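Local coordinates for protein hypothetical NUDIX hydrolase (Listeria monocytogenes, PDB 3SON) that probably hydrolyses nucleoside diphosphates linked to another moiety, as a metal-binding member of the Nudix family whose own substrate is not established, at residues P12-K15 with Y20-G23; V32-A37 with L108-L113; G39-E44 with A50-I55; Q123-E126 with N130-A133; N138-L141 with D145-A148. All blocks are in the same frame, centred on the assembly; numbering follows the deposited sequence.

Contact 1. Residues P12-K15 with Y20-G23; sequences PFIK and YQFG
I14 and Q21 exchange two backbone hydrogen bonds, I14 N to Q21 O and Q21 N to I14 O, each 2.9 Å long, and so form an antiparallel hydrogen-bonded pair. A third bond, from G23 N to P12 O at 3.0 Å, is nearly straight, although its donor stands well above the carbonyl plane of P12. Between these links F13 faces F22 as a non-hydrogen-bonded pair, and Q21 O also receives a CA-H...O contact from F13 CA at 3.2 Å. The two strands, 7-15 and 20-27, make a beta hairpin in the curved mixed sheet of the Nudix fold, and their short segments run at 156° to each other. Side chains alternate between the two faces of the sheet. On one, I14 CG1 rests 3.7 Å from Q21 CB, and W115 of strand 110-116 touches both residues. The other face carries F13, K15, Y20 and F22 and meets helix 128-142, where L141 touches F13 and Y20 while L134 touches F22. F13 CB lies 3.9 Å from F22 CD1. K15 lies across the Y20 ring obliquely: K15 CG comes to 3.8 Å from Y20 CE1, and the lysine chain, turned out of full extension at chi3 (-149°), puts K15 CE 3.7 Å from Y20 OH.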
# COMPACT_ATOMS: atom_id res chain seq x y z
N PRO A 12 -3.96 0.75 17.49
CA PRO A 12 -4.24 0.32 18.89
C PRO A 12 -5.24 -0.83 18.91
O PRO A 12 -6.10 -0.92 18.01
CB PRO A 12 -4.92 1.56 19.49
CG PRO A 12 -4.75 2.64 18.48
CD PRO A 12 -4.72 1.96 17.15
N PHE A 13 -5.12 -1.76 19.87
CA PHE A 13 -6.13 -2.81 20.03
C PHE A 13 -6.31 -3.20 21.50
O PHE A 13 -5.43 -2.93 22.33
CB PHE A 13 -5.82 -4.07 19.21
CG PHE A 13 -4.62 -4.81 19.68
CD1 PHE A 13 -3.35 -4.45 19.24
CD2 PHE A 13 -4.74 -5.85 20.62
CE1 PHE A 13 -2.25 -5.12 19.68
CE2 PHE A 13 -3.63 -6.54 21.04
CZ PHE A 13 -2.39 -6.18 20.62
N ILE A 14 -7.48 -3.79 21.81
CA ILE A 14 -7.77 -4.26 23.18
C ILE A 14 -8.38 -5.63 23.07
O ILE A 14 -9.12 -5.90 22.12
CB ILE A 14 -8.73 -3.35 23.97
CG1 ILE A 14 -10.00 -3.08 23.17
CG2 ILE A 14 -8.08 -2.03 24.33
CD1 ILE A 14 -11.01 -2.18 23.89
N LYS A 15 -8.04 -6.49 24.02
CA LYS A 15 -8.72 -7.79 24.19
C LYS A 15 -9.93 -7.65 25.10
O LYS A 15 -9.80 -7.27 26.26
CB LYS A 15 -7.77 -8.81 24.81
CG LYS A 15 -8.28 -10.25 24.70
CD LYS A 15 -7.48 -11.25 25.54
CE LYS A 15 -7.46 -12.64 24.91
NZ LYS A 15 -8.78 -13.04 24.35
N TYR A 20 -11.63 -9.16 19.95
CA TYR A 20 -10.70 -8.06 19.98
C TYR A 20 -11.40 -6.87 19.39
O TYR A 20 -12.27 -7.00 18.51
CB TYR A 20 -9.48 -8.37 19.13
CG TYR A 20 -8.58 -9.42 19.75
CD1 TYR A 20 -7.63 -9.05 20.68
CD2 TYR A 20 -8.68 -10.75 19.39
CE1 TYR A 20 -6.79 -10.00 21.26
CE2 TYR A 20 -7.86 -11.70 19.97
CZ TYR A 20 -6.90 -11.31 20.90
OH TYR A 20 -6.06 -12.22 21.51
N GLN A 21 -11.06 -5.71 19.93
CA GLN A 21 -11.49 -4.45 19.38
C GLN A 21 -10.29 -3.61 18.94
O GLN A 21 -9.18 -3.73 19.49
CB GLN A 21 -12.37 -3.71 20.37
CG GLN A 21 -13.67 -4.47 20.63
CD GLN A 21 -14.77 -3.59 21.16
OE1 GLN A 21 -14.52 -2.68 21.92
NE2 GLN A 21 -16.00 -3.85 20.74
N PHE A 22 -10.55 -2.69 18.02
CA PHE A 22 -9.52 -1.92 17.37
C PHE A 22 -9.88 -0.44 17.51
O PHE A 22 -11.06 -0.04 17.43
CB PHE A 22 -9.42 -2.34 15.90
CG PHE A 22 -9.12 -3.80 15.73
CD1 PHE A 22 -7.81 -4.22 15.83
CD2 PHE A 22 -10.11 -4.74 15.56
CE1 PHE A 22 -7.48 -5.55 15.75
CE2 PHE A 22 -9.79 -6.08 15.42
CZ PHE A 22 -8.48 -6.49 15.57
N GLY A 23 -8.86 0.34 17.76
CA GLY A 23 -9.00 1.72 18.07
C GLY A 23 -8.82 2.61 16.82
O GLY A 23 -7.81 2.56 16.14

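Contact 2. Residues V32-A37 with L108-L113; sequences VWQFVA and LEHSEL. With CA (calcium ion), chain C.
Q34 and H110 supply the one direct hydrogen bond of this contact, from H110 NE2 to Q34 OE1 at 2.9 Å. The acceptor lies in the imidazole plane, so the ring is met at its edge, and the amide of Q34 is turned 76° against it. Q34 reaches across because its chain is extended beyond a CG set between the backbone N and the carbonyl carbon (chi1 63°). The same OE1 also accepts from R27, whose guanidinium forms a salt bridge with E109, so one arginine serves both sides. Strands 33-39 and 110-116 both pair with strand 20-27, the strand of R27, and these side chains therefore meet across a strand that lies between them in the Nudix sheet. The van der Waals part is made by W33 and E112: the E112 carboxylate carbon CD sits 3.8 Å from W33 CH2, at the edge of the indole, while its OE2 is engaged by R114. One further link runs through solvent, where water 1 lies 3.0 Å from E109 OE2 and 3.3 Å from A37 O. That carbonyl oxygen has a second partner in the calcium ion, bound at 2.3 Å in a site that E53, E57 and waters 2 and 3 complete.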
# COMPACT_ATOMS: atom_id res chain seq x y z
N VAL A 32 -12.85 12.11 8.88
CA VAL A 32 -11.83 11.16 8.45
C VAL A 32 -11.46 10.31 9.66
O VAL A 32 -11.23 10.84 10.70
CB VAL A 32 -10.56 11.95 7.97
CG1 VAL A 32 -9.31 11.07 7.99
CG2 VAL A 32 -10.76 12.55 6.61
N TRP A 33 -11.42 8.97 9.49
CA TRP A 33 -11.06 8.05 10.55
C TRP A 33 -9.72 7.49 10.15
O TRP A 33 -9.48 7.19 8.96
CB TRP A 33 -12.06 6.92 10.61
CG TRP A 33 -13.38 7.25 11.17
CD1 TRP A 33 -14.51 7.67 10.48
CD2 TRP A 33 -13.75 7.28 12.57
NE1 TRP A 33 -15.53 7.92 11.35
CE2 TRP A 33 -15.13 7.72 12.62
CE3 TRP A 33 -13.08 7.03 13.76
CZ2 TRP A 33 -15.82 7.86 13.81
CZ3 TRP A 33 -13.79 7.15 14.96
CH2 TRP A 33 -15.15 7.57 14.97
N GLN A 34 -8.79 7.44 11.10
CA GLN A 34 -7.43 6.96 10.85
C GLN A 34 -6.81 6.30 12.09
O GLN A 34 -7.34 6.34 13.22
CB GLN A 34 -6.49 8.12 10.39
CG GLN A 34 -6.33 9.21 11.49
CD GLN A 34 -5.65 10.51 11.06
OE1 GLN A 34 -5.68 11.49 11.84
NE2 GLN A 34 -4.95 10.51 9.91
N PHE A 35 -5.65 5.70 11.87
CA PHE A 35 -4.82 5.20 12.94
C PHE A 35 -3.76 6.24 13.37
O PHE A 35 -3.80 7.37 12.89
CB PHE A 35 -4.16 3.87 12.53
CG PHE A 35 -5.16 2.74 12.27
CD1 PHE A 35 -6.04 2.35 13.24
CD2 PHE A 35 -5.10 1.97 11.08
CE1 PHE A 35 -6.91 1.26 13.01
CE2 PHE A 35 -6.00 0.93 10.82
CZ PHE A 35 -6.90 0.57 11.79
N VAL A 36 -2.97 5.89 14.38
CA VAL A 36 -1.84 6.68 14.80
C VAL A 36 -0.89 6.76 13.60
O VAL A 36 -0.61 5.76 12.95
CB VAL A 36 -1.16 6.07 16.05
CG1 VAL A 36 0.22 6.68 16.34
CG2 VAL A 36 -2.03 6.18 17.25
N ALA A 37 -0.40 7.96 13.27
CA ALA A 37 0.49 8.08 12.08
C ALA A 37 1.48 9.20 12.31
O ALA A 37 1.15 10.22 12.94
CB ALA A 37 -0.32 8.37 10.81
N LEU A 108 -5.32 17.48 20.36
CA LEU A 108 -6.33 18.27 19.66
C LEU A 108 -6.60 17.84 18.18
O LEU A 108 -7.60 18.27 17.58
CB LEU A 108 -5.97 19.75 19.71
CG LEU A 108 -5.76 20.40 21.08
CD1 LEU A 108 -5.51 21.91 20.97
CD2 LEU A 108 -6.95 20.11 21.99
N GLU A 109 -5.74 17.04 17.60
CA GLU A 109 -5.88 16.59 16.21
C GLU A 109 -7.12 15.68 16.02
O GLU A 109 -7.59 15.59 14.91
CB GLU A 109 -4.63 15.80 15.79
CG GLU A 109 -4.49 15.71 14.27
CD GLU A 109 -3.09 15.28 13.83
OE1 GLU A 109 -2.12 16.02 14.11
OE2 GLU A 109 -2.98 14.21 13.19
N HIS A 110 -7.61 15.08 17.11
CA HIS A 110 -8.68 14.10 17.10
C HIS A 110 -9.85 14.41 18.00
O HIS A 110 -9.70 15.03 19.08
CB HIS A 110 -8.11 12.68 17.45
CG HIS A 110 -7.07 12.22 16.47
ND1 HIS A 110 -5.79 12.05 16.83
CD2 HIS A 110 -7.12 11.95 15.13
CE1 HIS A 110 -5.07 11.72 15.77
NE2 HIS A 110 -5.87 11.66 14.74
N SER A 111 -11.04 13.96 17.57
CA SER A 111 -12.30 14.21 18.29
C SER A 111 -12.86 12.99 19.02
O SER A 111 -13.75 13.13 19.82
CB SER A 111 -13.38 14.71 17.34
OG SER A 111 -13.76 13.77 16.35
N GLU A 112 -12.33 11.85 18.72
CA GLU A 112 -12.86 10.62 19.27
C GLU A 112 -11.86 9.50 18.99
O GLU A 112 -11.30 9.42 17.91
CB GLU A 112 -14.27 10.33 18.65
CG GLU A 112 -14.79 8.91 18.93
CD GLU A 112 -16.17 8.66 18.46
OE1 GLU A 112 -16.83 9.58 17.92
OE2 GLU A 112 -16.67 7.52 18.67
N LEU A 113 -11.69 8.61 20.00
CA LEU A 113 -11.13 7.27 19.81
C LEU A 113 -12.36 6.34 19.94
O LEU A 113 -13.11 6.46 20.92
CB LEU A 113 -10.17 6.91 20.92
CG LEU A 113 -9.55 5.47 20.97
CD1 LEU A 113 -8.68 5.21 19.78
CD2 LEU A 113 -8.82 5.13 22.27
CA CA C . 1.29 12.04 14.37
O HOH W 1 -1.77 11.56 12.32
O HOH W 2 2.28 13.58 15.50
O HOH W 3 1.37 13.08 11.91

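Contact 3. Residues G39-E44 with A50-I55; sequences GGEDEE and AKRESI. With CA (calcium ion), chain C.
The chain from G39 leaves strand 33-39 and folds back through a type II' beta turn from E41 to E44, bringing the loop alongside helix 46-58, with G39 CA and E53 CA 8.3 Å apart. The loop and helix belong to the loop-helix-loop Nudix box, of which E44, R52, E53, E56 and E57 match the conserved positions, and the helix carries the metal-binding glutamates. R52 is the centre of a salt-bridge network with E41, E44 and E53. It leaves the helix with CG anti to its own N (chi1 -175°) and bends at chi3, which turns the guanidinium side-on to E44. There R52 NE donates to E44 OE2 at 2.7 Å and R52 NH2 to E44 OE1 at 2.9 Å, both nearly straight, both using syn lone pairs, with the two flat groups nearly coplanar. E44 OE1 is gripped again by T49 OG1 and by E41 N, which meets it from above the carboxylate plane and so ties the turn to the same anion. R52 NH2 also sends a weak hydrogen bond to G39 O. E41 approaches differently: its carboxylate stacks over one guanidinium face, E41 OE2 lying 3.5 Å from R52 NH1, so the attraction is of charge alone. R52 NH1 instead donates to E53 OE2 and has a second anionic partner in E56. This pairing probably helps hold the E53 carboxylate in place. E53 divides its two oxygens, OE2 taking the arginine while OE1 binds the calcium ion at 2.3 Å.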
# COMPACT_ATOMS: atom_id res chain seq x y z
N GLY A 39 5.75 10.83 10.98
CA GLY A 39 6.98 10.63 10.27
C GLY A 39 8.22 10.56 11.17
O GLY A 39 8.23 11.06 12.32
N GLY A 40 9.26 9.91 10.64
CA GLY A 40 10.52 9.83 11.31
C GLY A 40 11.10 11.18 11.48
O GLY A 40 11.01 12.03 10.57
N GLU A 41 11.70 11.41 12.65
CA GLU A 41 12.46 12.64 12.92
C GLU A 41 13.90 12.35 13.29
O GLU A 41 14.19 11.28 13.82
CB GLU A 41 11.79 13.44 14.05
CG GLU A 41 10.42 13.93 13.67
CD GLU A 41 9.73 14.68 14.81
OE1 GLU A 41 10.42 15.03 15.78
OE2 GLU A 41 8.49 14.87 14.75
N ASP A 42 14.79 13.30 12.98
CA ASP A 42 16.20 13.26 13.41
C ASP A 42 16.93 11.95 13.03
O ASP A 42 17.03 11.62 11.85
CB ASP A 42 16.30 13.50 14.92
CG ASP A 42 15.64 14.80 15.34
OD1 ASP A 42 15.60 15.76 14.54
OD2 ASP A 42 15.19 14.87 16.50
N GLU A 43 17.44 11.23 14.03
CA GLU A 43 18.12 9.97 13.79
C GLU A 43 17.35 8.77 14.33
O GLU A 43 17.94 7.74 14.61
CB GLU A 43 19.54 10.00 14.42
N GLU A 44 16.01 8.88 14.37
CA GLU A 44 15.16 7.84 14.97
C GLU A 44 15.20 6.44 14.28
O GLU A 44 15.17 6.30 13.04
CB GLU A 44 13.68 8.35 15.01
CG GLU A 44 13.48 9.43 16.05
CD GLU A 44 12.02 9.79 16.20
OE1 GLU A 44 11.29 9.81 15.19
OE2 GLU A 44 11.64 10.10 17.34
N ALA A 50 7.58 5.03 16.03
CA ALA A 50 6.25 4.40 16.36
C ALA A 50 5.91 4.67 17.83
O ALA A 50 4.80 5.08 18.13
CB ALA A 50 6.30 2.89 16.07
N LYS A 51 6.91 4.49 18.73
CA LYS A 51 6.70 4.73 20.17
C LYS A 51 6.32 6.20 20.42
O LYS A 51 5.36 6.50 21.14
CB LYS A 51 7.95 4.37 21.01
CG LYS A 51 7.68 4.29 22.51
CD LYS A 51 8.93 3.90 23.29
CE LYS A 51 8.68 3.76 24.79
NZ LYS A 51 9.96 3.57 25.56
N ARG A 52 7.14 7.08 19.90
CA ARG A 52 6.95 8.53 20.09
C ARG A 52 5.58 8.98 19.64
O ARG A 52 4.90 9.72 20.39
CB ARG A 52 8.02 9.35 19.38
CG ARG A 52 7.90 10.87 19.66
CD ARG A 52 8.98 11.73 18.94
NE ARG A 52 9.21 11.29 17.57
CZ ARG A 52 8.38 11.50 16.55
NH1 ARG A 52 7.26 12.23 16.73
NH2 ARG A 52 8.66 10.99 15.35
N GLU A 53 5.17 8.53 18.45
CA GLU A 53 3.90 8.97 17.84
C GLU A 53 2.73 8.44 18.65
O GLU A 53 1.70 9.12 18.80
CB GLU A 53 3.79 8.53 16.39
CG GLU A 53 4.76 9.27 15.51
CD GLU A 53 4.36 10.76 15.26
OE1 GLU A 53 3.16 11.08 15.39
OE2 GLU A 53 5.25 11.55 14.85
N SER A 54 2.86 7.20 19.11
CA SER A 54 1.87 6.59 19.95
C SER A 54 1.73 7.36 21.25
O SER A 54 0.61 7.62 21.70
CB SER A 54 2.24 5.11 20.22
OG SER A 54 2.18 4.42 18.98
N ILE A 55 2.84 7.69 21.90
CA ILE A 55 2.80 8.54 23.10
C ILE A 55 2.19 9.95 22.83
O ILE A 55 1.42 10.43 23.63
CB ILE A 55 4.20 8.71 23.71
CG1 ILE A 55 4.78 7.39 24.23
CG2 ILE A 55 4.12 9.78 24.80
CD1 ILE A 55 6.30 7.38 24.42
CA CA C . 1.29 12.04 14.37
O HOH W 2 2.28 13.58 15.50
O HOH W 3 1.37 13.08 11.91

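Contact 4. Residues Q123-E126 with N130-A133; sequences QLLE and NKTA
L125 and K131 meet flank to flank, the leucine CB lying 4.0 Å from the lysine CG. K131 runs out extended from CG to NZ, and this straight course carries its methylene chain past the L125 backbone, with K131 CE 3.4 Å from L125 O. The ammonium group does not bond that oxygen directly. Two waters take up the connection: water 4 accepts from K131 NZ at 2.7 Å and lies within hydrogen-bonding distance of L125 O, while water 5 accepts from the same nitrogen at 3.0 Å and is 2.7 Å from E126 O. One lysine thus reaches, through water, two successive carbonyls at the point where the chain has just left helix 118-124, L125 being the first residue with non-helical backbone angles. The methyls of L125 reach N130 as well. With CG anti to the carbonyl carbon (chi1 -67°), the leucine places CD1 4.2 Å from N130 C and CD2 4.2 Å from N130 ND2, the two side chains lying aslant. No direct hydrogen bond joins the segments. The arrangement is a short connection between two helices, helix 118-124 passing into helix 128-142. Beneath it, F35 of strand 33-39 touches both L125 and N130, L9 of strand 7-15 reaches N130 and A133, and T132 packs on P76 of the second subunit.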
# COMPACT_ATOMS: atom_id res chain seq x y z
N GLN A 123 -14.91 -0.74 7.60
CA GLN A 123 -15.90 0.19 7.09
C GLN A 123 -15.55 1.68 7.30
O GLN A 123 -15.87 2.55 6.45
CB GLN A 123 -17.29 -0.12 7.70
CG GLN A 123 -17.92 -1.39 7.17
CD GLN A 123 -18.16 -1.29 5.68
OE1 GLN A 123 -18.85 -0.37 5.23
NE2 GLN A 123 -17.57 -2.21 4.91
N LEU A 124 -14.87 1.98 8.41
CA LEU A 124 -14.45 3.35 8.76
C LEU A 124 -13.26 3.80 7.94
O LEU A 124 -13.13 4.98 7.62
CB LEU A 124 -14.10 3.43 10.26
CG LEU A 124 -15.25 3.41 11.30
CD1 LEU A 124 -14.82 3.42 12.76
CD2 LEU A 124 -16.29 4.49 11.04
N LEU A 125 -12.33 2.89 7.67
CA LEU A 125 -11.07 3.21 6.96
C LEU A 125 -11.19 3.63 5.47
O LEU A 125 -12.08 3.16 4.75
CB LEU A 125 -10.16 1.98 7.09
CG LEU A 125 -9.70 1.75 8.55
CD1 LEU A 125 -8.93 0.42 8.65
CD2 LEU A 125 -8.85 2.90 9.06
N GLU A 126 -10.26 4.49 5.02
CA GLU A 126 -10.20 4.88 3.62
C GLU A 126 -9.12 4.19 2.78
O GLU A 126 -9.40 3.82 1.66
CB GLU A 126 -10.15 6.41 3.41
CG GLU A 126 -9.27 7.17 4.39
CD GLU A 126 -9.28 8.71 4.21
OE1 GLU A 126 -10.07 9.26 3.41
OE2 GLU A 126 -8.46 9.36 4.86
N ASN A 130 -4.01 0.73 5.17
CA ASN A 130 -4.51 0.54 6.52
C ASN A 130 -5.40 -0.70 6.74
O ASN A 130 -5.24 -1.42 7.75
CB ASN A 130 -5.33 1.76 6.91
CG ASN A 130 -4.57 3.06 6.85
OD1 ASN A 130 -3.37 3.17 6.40
ND2 ASN A 130 -5.28 4.10 7.27
N LYS A 131 -6.24 -1.00 5.78
CA LYS A 131 -7.05 -2.16 5.75
C LYS A 131 -6.19 -3.40 5.71
O LYS A 131 -6.51 -4.41 6.39
CB LYS A 131 -7.98 -2.08 4.55
CG LYS A 131 -8.93 -0.89 4.67
CD LYS A 131 -9.97 -0.96 3.58
CE LYS A 131 -10.85 0.28 3.56
NZ LYS A 131 -11.81 0.27 2.42
N THR A 132 -5.13 -3.36 4.89
CA THR A 132 -4.21 -4.48 4.78
C THR A 132 -3.48 -4.74 6.10
O THR A 132 -3.45 -5.90 6.56
CB THR A 132 -3.23 -4.31 3.64
OG1 THR A 132 -3.97 -4.30 2.41
CG2 THR A 132 -2.18 -5.50 3.61
N ALA A 133 -2.94 -3.69 6.71
CA ALA A 133 -2.31 -3.80 8.05
C ALA A 133 -3.29 -4.37 9.13
O ALA A 133 -2.96 -5.30 9.97
CB ALA A 133 -1.70 -2.43 8.48
O HOH W 4 -14.09 1.07 3.70
O HOH W 5 -9.69 1.36 0.66

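Contact 5. Residues N138-L141 with D145-A148; sequences NERL and DMKA
R140 packs closely against the returning chain through both its backbone and its side chain. R140 O accepts from D145 N at 3.0 Å, and R140 NH1 donates to D145 O at 2.9 Å, with that oxygen in the guanidinium plane. The arginine chain is extended from CG to NE, so its methylenes run alongside the D145 carbonyl before NH1 meets it. Above R140 CB lies the selenium of M146, a selenomethionine, 3.6 Å away. Bends at chi2 and chi3 fold the end of M146 back to L141, where CE is 4.0 Å from L141 CD2. Here the chain leaves helix 128-142 and turns sharply across its end, and L141 and M146 both touch F13 of strand 7-15, so the C-terminal segment is applied to the same sheet. The looser side lies toward the charged ends. The D145 carboxylate stays beyond salt-bridge range of R140, D145 OD1 being 4.0 Å from R140 NH1, and OD2 bonds Y86 of the second subunit instead. K147 passes over one face of the guanidinium, its NZ 4.0 Å from R140 NH2. D70 forms salt bridges with both R140 NH2 and K147 NZ, which brings the two cations together, and E136 takes R140 NE.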
# COMPACT_ATOMS: atom_id res chain seq x y z
N ASN A 138 -5.35 -8.72 12.67
CA ASN A 138 -6.48 -9.47 13.07
C ASN A 138 -6.20 -10.98 12.94
O ASN A 138 -6.44 -11.76 13.88
CB ASN A 138 -7.71 -9.07 12.29
CG ASN A 138 -8.94 -9.74 12.83
OD1 ASN A 138 -9.25 -9.64 14.04
ND2 ASN A 138 -9.66 -10.47 11.96
N GLU A 139 -5.59 -11.39 11.83
CA GLU A 139 -5.18 -12.81 11.69
C GLU A 139 -4.16 -13.23 12.73
O GLU A 139 -4.29 -14.31 13.33
CB GLU A 139 -4.64 -13.08 10.27
CG GLU A 139 -5.69 -12.97 9.18
CD GLU A 139 -6.85 -13.90 9.43
OE1 GLU A 139 -6.64 -15.13 9.52
OE2 GLU A 139 -7.99 -13.39 9.54
N ARG A 140 -3.18 -12.37 12.99
CA ARG A 140 -2.20 -12.62 14.04
C ARG A 140 -2.80 -12.71 15.44
O ARG A 140 -2.48 -13.63 16.15
CB ARG A 140 -1.10 -11.63 13.99
CG ARG A 140 -0.16 -11.75 12.82
CD ARG A 140 0.91 -10.70 12.98
NE ARG A 140 1.90 -10.75 11.92
CZ ARG A 140 2.95 -11.54 11.91
NH1 ARG A 140 3.16 -12.42 12.90
NH2 ARG A 140 3.78 -11.49 10.86
N LEU A 141 -3.73 -11.84 15.79
CA LEU A 141 -4.36 -11.96 17.09
C LEU A 141 -5.07 -13.32 17.17
O LEU A 141 -4.77 -14.11 18.04
CB LEU A 141 -5.33 -10.82 17.36
CG LEU A 141 -4.63 -9.47 17.58
CD1 LEU A 141 -5.64 -8.27 17.63
CD2 LEU A 141 -3.78 -9.57 18.84
N ASP A 145 -0.17 -15.14 17.20
CA ASP A 145 1.07 -15.14 16.42
C ASP A 145 1.59 -13.74 16.23
O ASP A 145 1.50 -13.20 15.14
CB ASP A 145 0.76 -15.73 15.07
CG ASP A 145 2.00 -16.00 14.25
OD1 ASP A 145 3.14 -15.96 14.85
OD2 ASP A 145 1.84 -16.29 13.06
N MSE A 146 2.08 -13.13 17.30
CA MSE A 146 2.44 -11.70 17.27
C MSE A 146 3.97 -11.68 17.32
O MSE A 146 4.61 -12.73 17.59
CB MSE A 146 1.64 -10.95 18.39
CG MSE A 146 0.03 -10.80 18.12
SE MSE A 146 -0.29 -9.51 16.78
CE MSE A 146 -0.33 -7.88 17.88
N LYS A 147 4.57 -10.56 16.91
CA LYS A 147 6.01 -10.35 17.09
C LYS A 147 6.27 -8.98 17.70
O LYS A 147 5.83 -7.96 17.19
CB LYS A 147 6.83 -10.59 15.80
CG LYS A 147 6.22 -10.07 14.53
CD LYS A 147 7.05 -10.41 13.26
CE LYS A 147 6.82 -9.29 12.23
NZ LYS A 147 7.33 -9.57 10.85
N ALA A 148 6.96 -8.93 18.83
CA ALA A 148 7.14 -7.65 19.55
C ALA A 148 8.19 -6.72 18.88
O ALA A 148 9.23 -7.18 18.41
CB ALA A 148 7.49 -7.88 21.02

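From the N terminus, contact 1 closes first, a short hairpin loop between strands 7-15 and 20-27. Contact 2 then spans the longest stretch, from strand 33-39 to strand 110-116, and contact 3 nests inside it, joining the loop after strand 33-39 to helix 46-58. These two share the calcium ion, with A37 and E53 touching beside it. After contact 2 closes, contacts 4 and 5 follow in series, each a local turn at one end of helix 128-142, and both reach the second subunit. F35 links contact 2 to both contact 1 and contact 4, while L141 joins contact 5 to the hairpin. None of the contacts cross.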